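Long-range contacts in ketosynthase (Streptomyces sp. MSC090213JE08, PDB 6KXD), which forms part of the ishigamide ketosynthase/chain length factor of a highly reducing type II polyketide synthase and probably takes part in building the polyketide chain: residues B[46-51]-B[63-68]; B[93-98]-B[162-167]; B[115-120]-B[172-177]; B[352-357]-B[368-373]. One frame throughout, in Å; residues are numbered along the deposited sequence.

Interaction 1. Residues B[46-51]-B[63-68]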
loop_
_atom_site.group_PDB
_atom_site.type_symbol
_atom_site.label_atom_id
_atom_site.label_comp_id
_atom_site.label_asym_id
_atom_site.label_seq_id
_atom_site.Cartn_x
_atom_site.Cartn_y
_atom_site.Cartn_z
ATOM N N ALA B 46 10.515 -29.288 -8.898
ATOM C CA ALA B 46 9.513 -30.184 -8.362
ATOM C C ALA B 46 8.114 -29.607 -8.600
ATOM O O ALA B 46 7.940 -28.392 -8.656
ATOM C CB ALA B 46 9.765 -30.423 -6.892
ATOM N N LYS B 47 7.113 -30.499 -8.707
ATOM C CA LYS B 47 5.698 -30.139 -8.777
ATOM C C LYS B 47 5.174 -29.960 -7.350
ATOM O O LYS B 47 5.767 -30.478 -6.444
ATOM C CB LYS B 47 4.884 -31.221 -9.493
ATOM C CG LYS B 47 5.391 -31.542 -10.885
ATOM C CD LYS B 47 4.313 -32.005 -11.840
ATOM C CE LYS B 47 4.873 -32.775 -13.019
ATOM N NZ LYS B 47 4.529 -32.119 -14.299
ATOM N N THR B 48 4.064 -29.230 -7.184
ATOM C CA THR B 48 3.557 -28.865 -5.853
ATOM C C THR B 48 2.037 -29.019 -5.747
ATOM O O THR B 48 1.490 -28.965 -4.647
ATOM C CB THR B 48 4.005 -27.447 -5.467
ATOM O OG1 THR B 48 3.327 -26.474 -6.265
ATOM C CG2 THR B 48 5.496 -27.266 -5.609
ATOM N N ALA B 49 1.368 -29.220 -6.882
ATOM C CA ALA B 49 -0.054 -29.309 -6.928
ATOM C C ALA B 49 -0.477 -30.507 -6.070
ATOM O O ALA B 49 0.146 -31.536 -6.105
ATOM C CB ALA B 49 -0.539 -29.427 -8.356
ATOM N N VAL B 50 -1.478 -30.287 -5.225
ATOM C CA VAL B 50 -2.127 -31.336 -4.457
ATOM C C VAL B 50 -3.621 -31.093 -4.594
ATOM O O VAL B 50 -4.041 -30.034 -5.082
ATOM C CB VAL B 50 -1.710 -31.342 -2.970
ATOM C CG1 VAL B 50 -0.222 -31.620 -2.799
ATOM C CG2 VAL B 50 -2.125 -30.041 -2.271
ATOM N N LYS B 51 -4.385 -32.097 -4.173
ATOM C CA LYS B 51 -5.804 -32.038 -4.070
ATOM C C LYS B 51 -6.134 -31.194 -2.851
ATOM O O LYS B 51 -5.510 -31.350 -1.804
ATOM C CB LYS B 51 -6.367 -33.457 -3.965
ATOM C CG LYS B 51 -6.300 -34.229 -5.274
ATOM C CD LYS B 51 -7.159 -33.626 -6.360
ATOM C CE LYS B 51 -7.184 -34.439 -7.634
ATOM N NZ LYS B 51 -7.046 -33.574 -8.826
ATOM N N ASP B 63 -7.441 -28.842 -7.597
ATOM C CA ASP B 63 -6.008 -28.853 -7.580
ATOM C C ASP B 63 -5.520 -27.495 -7.047
ATOM O O ASP B 63 -5.977 -26.444 -7.509
ATOM C CB ASP B 63 -5.479 -29.168 -8.973
ATOM C CG ASP B 63 -5.665 -30.634 -9.346
ATOM O OD1 ASP B 63 -5.797 -31.455 -8.419
ATOM O OD2 ASP B 63 -5.621 -30.943 -10.547
ATOM N N VAL B 64 -4.612 -27.546 -6.065
ATOM C CA VAL B 64 -4.077 -26.343 -5.419
ATOM C C VAL B 64 -2.606 -26.566 -5.060
ATOM O O VAL B 64 -2.148 -27.678 -4.759
ATOM C CB VAL B 64 -4.888 -25.919 -4.178
ATOM C CG1 VAL B 64 -6.331 -25.566 -4.507
ATOM C CG2 VAL B 64 -4.830 -26.943 -3.062
ATOM N N CYS B 65 -1.867 -25.453 -5.027
ATOM C CA CYS B 65 -0.517 -25.457 -4.596
ATOM C C CYS B 65 -0.442 -24.734 -3.253
ATOM O O CYS B 65 -0.028 -23.567 -3.168
ATOM C CB CYS B 65 0.409 -24.824 -5.624
ATOM S SG CYS B 65 0.311 -25.621 -7.247
ATOM N N THR B 66 -0.882 -25.441 -2.213
ATOM C CA THR B 66 -0.831 -24.927 -0.870
ATOM C C THR B 66 0.549 -25.245 -0.292
ATOM O O THR B 66 1.295 -26.122 -0.784
ATOM C CB THR B 66 -1.940 -25.534 0.011
ATOM O OG1 THR B 66 -1.965 -26.915 -0.318
ATOM C CG2 THR B 66 -3.311 -24.927 -0.193
ATOM N N VAL B 67 0.866 -24.544 0.791
ATOM C CA VAL B 67 2.035 -24.843 1.579
ATOM C C VAL B 67 1.768 -26.164 2.302
ATOM O O VAL B 67 0.870 -26.218 3.103
ATOM C CB VAL B 67 2.352 -23.736 2.598
ATOM C CG1 VAL B 67 3.613 -24.043 3.346
ATOM C CG2 VAL B 67 2.495 -22.383 1.938
ATOM N N PRO B 68 2.535 -27.233 2.045
ATOM C CA PRO B 68 2.291 -28.521 2.693
ATOM C C PRO B 68 2.705 -28.436 4.173
ATOM O O PRO B 68 3.733 -27.812 4.498
ATOM C CB PRO B 68 3.211 -29.460 1.929
ATOM C CG PRO B 68 4.395 -28.576 1.598
ATOM C CD PRO B 68 3.750 -27.248 1.212
#
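A short antiparallel hairpin pairs Val50 and Lys51 with Val64 and Asp63. Val50 and Val64 form its hydrogen-bonded pair. Val50 N gives a bond to Val64 O of 2.7 Å, and Val64 N returns one to Val50 O. Both bonds are nearly straight. The next pair, Lys51 and Asp63, is non-hydrogen-bonded, and its side chains meet on one face of the hairpin. They lie side by side and point the same way. The lysine chain is bent at chi2 (-64°), which puts Lys51 CD 3.3 Å from Asp63 OD1. Lys51 NZ then reaches Asp63 OD1 in a salt bridge. The Lys51 NZ to Asp63 OD1 distance, 2.5 Å, is very short, so its exact length is doubtful. An alanine here, in place of Asp63, would probably leave the Lys51 ammonium without its mate and free to swing. Val50 and Val64 turn to the other face. Val50 CG2 rests 3.4 Å from Val64 O and 3.7 Å from Thr66 OG1, and the Val50 and Thr66 side chains cross at about a right angle. Beyond the paired residues, Cys65 SG packs 3.7 Å from Ala49 CA. Thr48 OG1 is hydrogen-bonded to Leu324 O. Cys65 is bonded through its backbone to Leu229, which ties the hairpin to strand 229-240. Thr48, Val64 and Cys65 are buried, while Ala49, Val50 and Lys51 are exposed. The contact is therefore of mixed character. Two backbone bonds fix the pairing, and a charge pair, Lys51 with the partly exposed Asp63, adds to them at the next pair.

Interaction 2. Residues B[93-98]-B[162-167]; sequences VASDGL and AIRHDL
Arg164 reaches from its helix to Asp96 with an extended side chain. Its CB already points toward helix 86-99. CG is anti to the backbone N (chi1 -175°) and lies over one face of the neighbouring His165 ring, offset toward the rim. Arg164 CD comes next, 3.6 Å from Asp96 OD1 and 4.1 Å from Ser95 OG. The chain then ends in a side-on grip on the carboxylate. Arg164 NE gives a 2.8 Å bond to Asp96 OD1, with an angle of 170°. NH2 gives a matching bond to Asp96 OD2, which accepts through its syn lone pair. Both oxygens lie close to the guanidinium plane, and the two flat groups are 26° apart. The salt bridge joins helix 86-99 to the last turn of helix 156-165, both within the N-terminal ketoacyl synthase region. A Schellman motif follows at Asp166, where phi is positive and Leu167 N bonds back to Ala162 O. His165 fills the place beside the arginine. His165 NE2 donates to Ser95 OG at 2.8 Å, almost in the ring plane. Ser95 OG is also bonded to Leu92 O, within its own helix. The ring edge meets Asp96 as well, and His165 CE1 is 3.0 Å from Asp96 OD1. Ala162 and Ile163 pack on Cys264 and Ala267 of the other subunit.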
loop_
_atom_site.group_PDB
_atom_site.type_symbol
_atom_site.label_atom_id
_atom_site.label_comp_id
_atom_site.label_asym_id
_atom_site.label_seq_id
_atom_site.Cartn_x
_atom_site.Cartn_y
_atom_site.Cartn_z
ATOM N N VAL B 93 5.892 -16.586 9.560
ATOM C CA VAL B 93 6.760 -17.735 9.476
ATOM C C VAL B 93 7.922 -17.379 8.555
ATOM O O VAL B 93 9.057 -17.630 8.868
ATOM C CB VAL B 93 6.040 -19.003 9.018
ATOM C CG1 VAL B 93 7.062 -20.132 8.820
ATOM C CG2 VAL B 93 4.986 -19.424 10.022
ATOM N N ALA B 94 7.635 -16.649 7.485
ATOM C CA ALA B 94 8.715 -16.289 6.611
ATOM C C ALA B 94 9.692 -15.355 7.332
ATOM O O ALA B 94 10.913 -15.433 7.117
ATOM C CB ALA B 94 8.191 -15.671 5.343
ATOM N N SER B 95 9.158 -14.436 8.162
ATOM C CA SER B 95 9.983 -13.456 8.851
ATOM C C SER B 95 10.966 -14.165 9.777
ATOM O O SER B 95 12.057 -13.679 9.929
ATOM C CB SER B 95 9.205 -12.394 9.590
ATOM O OG SER B 95 8.527 -12.880 10.720
ATOM N N ASP B 96 10.490 -15.204 10.445
ATOM C CA ASP B 96 11.316 -16.003 11.336
ATOM C C ASP B 96 12.459 -16.670 10.567
ATOM O O ASP B 96 13.599 -16.662 11.043
ATOM C CB ASP B 96 10.489 -17.075 12.026
ATOM C CG ASP B 96 9.698 -16.548 13.210
ATOM O OD1 ASP B 96 9.650 -15.314 13.386
ATOM O OD2 ASP B 96 9.105 -17.392 13.906
ATOM N N GLY B 97 12.157 -17.217 9.387
ATOM C CA GLY B 97 13.187 -17.834 8.516
ATOM C C GLY B 97 14.228 -16.815 8.108
ATOM O O GLY B 97 15.403 -17.131 7.936
ATOM N N LEU B 98 13.803 -15.558 7.932
ATOM C CA LEU B 98 14.687 -14.541 7.483
ATOM C C LEU B 98 15.587 -14.059 8.619
ATOM O O LEU B 98 16.761 -13.946 8.423
ATOM C CB LEU B 98 13.905 -13.376 6.904
ATOM C CG LEU B 98 14.762 -12.333 6.216
ATOM C CD1 LEU B 98 15.384 -12.948 4.972
ATOM C CD2 LEU B 98 13.926 -11.109 5.893
ATOM N N ALA B 162 6.359 -6.619 12.436
ATOM C CA ALA B 162 7.020 -5.598 13.268
ATOM C C ALA B 162 6.775 -5.852 14.747
ATOM O O ALA B 162 7.722 -5.691 15.542
ATOM C CB ALA B 162 6.566 -4.236 12.867
ATOM N N ILE B 163 5.558 -6.274 15.099
ATOM C CA ILE B 163 5.234 -6.578 16.509
ATOM C C ILE B 163 6.102 -7.757 16.916
ATOM O O ILE B 163 6.746 -7.720 17.942
ATOM C CB ILE B 163 3.746 -6.880 16.721
ATOM C CG1 ILE B 163 2.933 -5.592 16.559
ATOM C CG2 ILE B 163 3.460 -7.571 18.059
ATOM C CD1 ILE B 163 1.481 -5.864 16.331
ATOM N N ARG B 164 6.122 -8.775 16.051
ATOM C CA ARG B 164 6.800 -10.018 16.326
ATOM C C ARG B 164 8.307 -9.800 16.568
ATOM O O ARG B 164 8.834 -10.404 17.455
ATOM C CB ARG B 164 6.584 -11.011 15.191
ATOM C CG ARG B 164 7.181 -12.377 15.477
ATOM C CD ARG B 164 6.760 -13.360 14.419
ATOM N NE ARG B 164 7.214 -14.703 14.709
ATOM C CZ ARG B 164 6.598 -15.514 15.516
ATOM N NH1 ARG B 164 5.558 -15.064 16.203
ATOM N NH2 ARG B 164 7.051 -16.735 15.694
ATOM N N HIS B 165 8.974 -8.945 15.780
ATOM C CA HIS B 165 10.418 -8.804 15.799
ATOM C C HIS B 165 10.853 -7.448 16.332
ATOM O O HIS B 165 12.009 -7.038 16.100
ATOM C CB HIS B 165 10.983 -9.034 14.407
ATOM C CG HIS B 165 10.729 -10.424 13.974
ATOM N ND1 HIS B 165 11.361 -11.528 14.581
ATOM C CD2 HIS B 165 9.898 -10.911 13.041
ATOM C CE1 HIS B 165 10.909 -12.625 14.024
ATOM N NE2 HIS B 165 9.975 -12.274 13.082
ATOM N N ASP B 166 9.901 -6.723 16.928
ATOM C CA ASP B 166 10.143 -5.412 17.454
ATOM C C ASP B 166 10.811 -4.520 16.413
ATOM O O ASP B 166 11.926 -3.971 16.623
ATOM C CB ASP B 166 10.966 -5.503 18.747
ATOM C CG ASP B 166 10.746 -4.297 19.645
ATOM O OD1 ASP B 166 10.036 -3.377 19.212
ATOM O OD2 ASP B 166 11.284 -4.286 20.760
ATOM N N LEU B 167 10.118 -4.307 15.281
ATOM C CA LEU B 167 10.626 -3.465 14.249
ATOM C C LEU B 167 9.881 -2.130 14.251
ATOM O O LEU B 167 8.855 -1.934 13.578
ATOM C CB LEU B 167 10.514 -4.198 12.907
ATOM C CG LEU B 167 11.167 -5.577 12.860
ATOM C CD1 LEU B 167 10.870 -6.282 11.556
ATOM C CD2 LEU B 167 12.680 -5.501 13.031
#

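Interaction 3. Residues B[115-120]-B[172-177]; sequences GVVLGI and TTVAGG
Val116 O is gripped by two donors, the backbone N of Thr172 and a water. Thr172 N lies 2.8 Å from Val116 O. The water donates to Val116 O at the same distance, and it also bonds Thr172 OG1 at 2.7 Å. That hydroxyl has a further partner in Tyr187 OH. From here strands 114-119 and 171-174 run parallel. Leu118 N bonds to Thr172 O, Val174 N to Leu118 O and Ile120 N to Val174 O. Past the strand ends, Gly177 N bonds to Ile120 O at 3.1 Å. Phi is 123° at Gly176, where a side chain would collide with the preceding carbonyl oxygen. Side chains meet on both faces. Val117 and Thr172 lie side by side, and Val117 CG2 is 4.0 Å from Thr172 CB. The same methyl also meets Val174 CG1. On the other face Thr173 CG2 is anti to its backbone N. Thr173 CG2 rests 3.4 Å from Leu118 O and 3.7 Å from Ile120 CD1, with the Ile120 and Thr173 side chains crossing at about a right angle. In ketosynthases of the thiolase fold, the strand equivalent to 171-174 leads to the nucleophile turn. Here no cysteine directly follows Gly176 and Gly177, consistent with a chain length factor. The contact lies deep in the chain. Helix 180-193 covers the Val117 and Val174 face through Ala184, while Ala157 and Ala158 of helix 156-165 meet Leu118 and Thr173. Strand 199-206 pairs with strand 114-119, and backbone bonds from Thr173 and Ala175 carry the pairing on to the other subunit.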
loop_
_atom_site.group_PDB
_atom_site.type_symbol
_atom_site.label_atom_id
_atom_site.label_comp_id
_atom_site.label_asym_id
_atom_site.label_seq_id
_atom_site.Cartn_x
_atom_site.Cartn_y
_atom_site.Cartn_z
ATOM N N GLY B 115 13.586 -1.378 7.998
ATOM C CA GLY B 115 12.274 -1.212 7.397
ATOM C C GLY B 115 11.611 -2.545 7.098
ATOM O O GLY B 115 12.275 -3.633 6.946
ATOM N N VAL B 116 10.279 -2.497 6.926
ATOM C CA VAL B 116 9.529 -3.630 6.481
ATOM C C VAL B 116 8.645 -3.151 5.345
ATOM O O VAL B 116 7.945 -2.151 5.558
ATOM C CB VAL B 116 8.614 -4.208 7.583
ATOM C CG1 VAL B 116 7.708 -5.296 7.016
ATOM C CG2 VAL B 116 9.428 -4.740 8.753
ATOM N N VAL B 117 8.708 -3.828 4.188
ATOM C CA VAL B 117 7.696 -3.558 3.152
ATOM C C VAL B 117 7.243 -4.887 2.546
ATOM O O VAL B 117 8.064 -5.683 2.089
ATOM C CB VAL B 117 8.172 -2.558 2.090
ATOM C CG1 VAL B 117 9.454 -2.967 1.395
ATOM C CG2 VAL B 117 7.060 -2.296 1.079
ATOM N N LEU B 118 5.910 -5.131 2.568
ATOM C CA LEU B 118 5.316 -6.321 2.088
ATOM C C LEU B 118 4.362 -5.994 0.935
ATOM O O LEU B 118 3.565 -5.095 1.068
ATOM C CB LEU B 118 4.542 -6.998 3.204
ATOM C CG LEU B 118 4.058 -8.413 2.905
ATOM C CD1 LEU B 118 5.207 -9.410 2.751
ATOM C CD2 LEU B 118 3.110 -8.902 4.001
ATOM N N GLY B 119 4.498 -6.712 -0.173
ATOM C CA GLY B 119 3.517 -6.623 -1.274
ATOM C C GLY B 119 2.396 -7.657 -1.124
ATOM O O GLY B 119 2.573 -8.824 -0.699
ATOM N N ILE B 120 1.193 -7.233 -1.515
ATOM C CA ILE B 120 -0.007 -8.050 -1.419
ATOM C C ILE B 120 -0.810 -7.814 -2.697
ATOM O O ILE B 120 -0.439 -6.957 -3.477
ATOM C CB ILE B 120 -0.855 -7.670 -0.195
ATOM C CG1 ILE B 120 -1.290 -6.205 -0.243
ATOM C CG2 ILE B 120 -0.105 -8.015 1.080
ATOM C CD1 ILE B 120 -2.325 -5.783 0.815
ATOM N N THR B 172 5.544 -0.688 5.761
ATOM C CA THR B 172 4.729 -0.372 4.640
ATOM C C THR B 172 4.177 -1.668 4.039
ATOM O O THR B 172 4.782 -2.726 4.057
ATOM C CB THR B 172 5.525 0.402 3.590
ATOM O OG1 THR B 172 6.141 1.506 4.240
ATOM C CG2 THR B 172 4.655 0.913 2.463
ATOM N N THR B 173 2.973 -1.561 3.464
ATOM C CA THR B 173 2.387 -2.602 2.692
ATOM C C THR B 173 1.998 -1.973 1.363
ATOM O O THR B 173 1.505 -0.816 1.366
ATOM C CB THR B 173 1.149 -3.210 3.364
ATOM O OG1 THR B 173 1.602 -3.605 4.656
ATOM C CG2 THR B 173 0.587 -4.405 2.638
ATOM N N VAL B 174 2.293 -2.679 0.280
ATOM C CA VAL B 174 1.987 -2.171 -1.044
ATOM C C VAL B 174 1.207 -3.279 -1.732
ATOM O O VAL B 174 1.351 -4.430 -1.472
ATOM C CB VAL B 174 3.216 -1.744 -1.872
ATOM C CG1 VAL B 174 3.937 -0.577 -1.227
ATOM C CG2 VAL B 174 4.151 -2.920 -2.148
ATOM N N ALA B 175 0.281 -2.879 -2.593
ATOM C CA ALA B 175 -0.496 -3.838 -3.301
ATOM C C ALA B 175 0.163 -4.028 -4.665
ATOM O O ALA B 175 1.305 -3.703 -4.825
ATOM C CB ALA B 175 -1.925 -3.354 -3.423
ATOM N N GLY B 176 -0.564 -4.544 -5.657
ATOM C CA GLY B 176 0.034 -4.698 -6.967
ATOM C C GLY B 176 -0.006 -6.116 -7.458
ATOM O O GLY B 176 0.387 -6.400 -8.591
ATOM N N GLY B 177 -0.424 -7.060 -6.610
ATOM C CA GLY B 177 -0.527 -8.418 -7.056
ATOM C C GLY B 177 0.815 -8.988 -7.489
ATOM O O GLY B 177 1.810 -8.932 -6.760
HETATM O O HOH W 1 8.556 0.498 4.957
#

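Interaction 4. Residues B[352-357]-B[368-373]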
loop_
_atom_site.group_PDB
_atom_site.type_symbol
_atom_site.label_atom_id
_atom_site.label_comp_id
_atom_site.label_asym_id
_atom_site.label_seq_id
_atom_site.Cartn_x
_atom_site.Cartn_y
_atom_site.Cartn_z
ATOM N N GLY B 352 28.662 -13.426 -10.131
ATOM C CA GLY B 352 28.716 -12.226 -10.953
ATOM C C GLY B 352 27.726 -12.216 -12.104
ATOM O O GLY B 352 27.789 -11.299 -12.902
ATOM N N ARG B 353 26.819 -13.217 -12.189
ATOM C CA ARG B 353 25.956 -13.310 -13.356
ATOM C C ARG B 353 24.738 -12.394 -13.176
ATOM O O ARG B 353 24.304 -12.145 -12.091
ATOM C CB ARG B 353 25.503 -14.750 -13.590
ATOM C CG ARG B 353 26.619 -15.699 -14.001
ATOM C CD ARG B 353 27.304 -15.311 -15.297
ATOM N NE ARG B 353 28.350 -16.307 -15.536
ATOM C CZ ARG B 353 28.311 -17.271 -16.451
ATOM N NH1 ARG B 353 27.763 -17.040 -17.631
ATOM N NH2 ARG B 353 28.820 -18.464 -16.171
ATOM N N ILE B 354 24.153 -11.962 -14.294
ATOM C CA ILE B 354 22.962 -11.147 -14.284
ATOM C C ILE B 354 21.712 -12.029 -14.301
ATOM O O ILE B 354 21.584 -13.028 -15.042
ATOM C CB ILE B 354 22.964 -10.160 -15.469
ATOM C CG1 ILE B 354 24.092 -9.144 -15.361
ATOM C CG2 ILE B 354 21.615 -9.448 -15.588
ATOM C CD1 ILE B 354 23.909 -8.174 -14.220
ATOM N N ALA B 355 20.733 -11.640 -13.478
ATOM C CA ALA B 355 19.448 -12.234 -13.514
ATOM C C ALA B 355 18.391 -11.138 -13.699
ATOM O O ALA B 355 18.498 -10.029 -13.263
ATOM C CB ALA B 355 19.186 -13.026 -12.259
ATOM N N LEU B 356 17.339 -11.521 -14.384
ATOM C CA LEU B 356 16.217 -10.657 -14.691
ATOM C C LEU B 356 14.955 -11.373 -14.214
ATOM O O LEU B 356 14.748 -12.554 -14.550
ATOM C CB LEU B 356 16.130 -10.437 -16.199
ATOM C CG LEU B 356 15.114 -9.411 -16.680
ATOM C CD1 LEU B 356 15.591 -8.762 -17.963
ATOM C CD2 LEU B 356 13.780 -10.078 -16.949
ATOM N N VAL B 357 14.121 -10.658 -13.465
ATOM C CA VAL B 357 12.818 -11.192 -13.050
ATOM C C VAL B 357 11.758 -10.226 -13.579
ATOM O O VAL B 357 11.963 -9.059 -13.605
ATOM C CB VAL B 357 12.712 -11.397 -11.531
ATOM C CG1 VAL B 357 13.816 -12.297 -11.039
ATOM C CG2 VAL B 357 12.679 -10.110 -10.753
ATOM N N VAL B 368 10.083 -5.217 -13.824
ATOM C CA VAL B 368 11.218 -5.972 -14.110
ATOM C C VAL B 368 12.305 -5.582 -13.123
ATOM O O VAL B 368 12.465 -4.409 -12.861
ATOM C CB VAL B 368 11.691 -5.747 -15.555
ATOM C CG1 VAL B 368 13.026 -6.430 -15.795
ATOM C CG2 VAL B 368 10.663 -6.215 -16.564
ATOM N N ALA B 369 13.008 -6.589 -12.596
ATOM C CA ALA B 369 14.191 -6.323 -11.812
ATOM C C ALA B 369 15.389 -7.016 -12.451
ATOM O O ALA B 369 15.319 -8.192 -12.843
ATOM C CB ALA B 369 14.038 -6.738 -10.369
ATOM N N VAL B 370 16.524 -6.309 -12.404
ATOM C CA VAL B 370 17.817 -6.857 -12.857
ATOM C C VAL B 370 18.739 -6.981 -11.644
ATOM O O VAL B 370 18.899 -6.027 -10.872
ATOM C CB VAL B 370 18.419 -5.974 -13.957
ATOM C CG1 VAL B 370 19.780 -6.467 -14.412
ATOM C CG2 VAL B 370 17.482 -5.881 -15.136
ATOM N N LEU B 371 19.223 -8.196 -11.413
ATOM C CA LEU B 371 20.086 -8.491 -10.248
ATOM C C LEU B 371 21.456 -8.913 -10.761
ATOM O O LEU B 371 21.556 -9.521 -11.813
ATOM C CB LEU B 371 19.522 -9.658 -9.465
ATOM C CG LEU B 371 18.049 -9.530 -9.058
ATOM C CD1 LEU B 371 17.592 -10.803 -8.372
ATOM C CD2 LEU B 371 17.837 -8.350 -8.150
ATOM N N ARG B 372 22.484 -8.660 -9.960
ATOM C CA ARG B 372 23.762 -9.280 -10.199
ATOM C C ARG B 372 24.011 -10.270 -9.071
ATOM O O ARG B 372 23.979 -9.835 -7.888
ATOM C CB ARG B 372 24.817 -8.192 -10.280
ATOM C CG ARG B 372 26.220 -8.744 -10.060
ATOM C CD ARG B 372 27.239 -8.428 -11.113
ATOM N NE ARG B 372 26.982 -7.309 -12.011
ATOM C CZ ARG B 372 27.163 -7.374 -13.334
ATOM N NH1 ARG B 372 27.427 -8.540 -13.918
ATOM N NH2 ARG B 372 27.055 -6.269 -14.054
ATOM N N LEU B 373 24.235 -11.542 -9.438
ATOM C CA LEU B 373 24.432 -12.608 -8.455
ATOM C C LEU B 373 25.860 -12.444 -7.935
ATOM O O LEU B 373 26.773 -12.115 -8.703
ATOM C CB LEU B 373 24.103 -13.980 -9.051
ATOM C CG LEU B 373 22.712 -14.057 -9.683
ATOM C CD1 LEU B 373 22.491 -15.360 -10.405
ATOM C CD2 LEU B 373 21.645 -13.838 -8.615
#
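Ile354 and Arg372 pack against each other in the antiparallel hairpin of strands 354-360 and 365-373. Ile354 CD1 sits over the centre of the Arg372 guanidinium, 3.4 Å above its plane. The arginine chain is bent at chi2 and chi3. Arg372 NH1 bonds to Gly352 O at 3.0 Å, with that oxygen in the guanidinium plane. An alanine here, in place of Arg372, would probably leave Gly352 O without this bond and open a gap over Ile354 CD1. On the same face the branched side chains interlock across the strands. Ile354 CG2 meets Val370 CG1 at 3.7 Å. Leu356 CG fits against Val368 CG1 at the same distance, their side chains crossing obliquely. On the other face two alanines, Ala355 and Ala369, leave hollows that larger neighbours fill. Ala355 CB is a low spot that takes Leu371 CB and Leu373 CD1, and helix 332-344 covers it through Val340. Paired backbone bonds hold Ala355 to Leu371 and Val357 to Ala369. Strand 354-360 also bonds to strand 287-291, through Ala289 and Val291. Further along this face, Val357 CG2 presses on Ala369 CB at 3.7 Å.

In the fold
Interactions 3 and 4 are buried strand pairings, one parallel and one antiparallel. The centre of interaction 3 is about 9 Å from the centre of the chain; it and interaction 2 both border the other subunit. Interactions 1 and 2 are only partly buried, and each carries a salt bridge. Interaction 1 is a small, partly buried hairpin; interaction 4 is a longer one with mostly apolar faces. Interaction 2 joins two helices by side chains alone. It touches interaction 3, where Leu167 CD1 meets Val116 CG2 at 3.5 Å, and its helix 156-165 also covers one face of that strand pair. Interactions 1 and 4 stand apart, about 17 Å between nearest atoms.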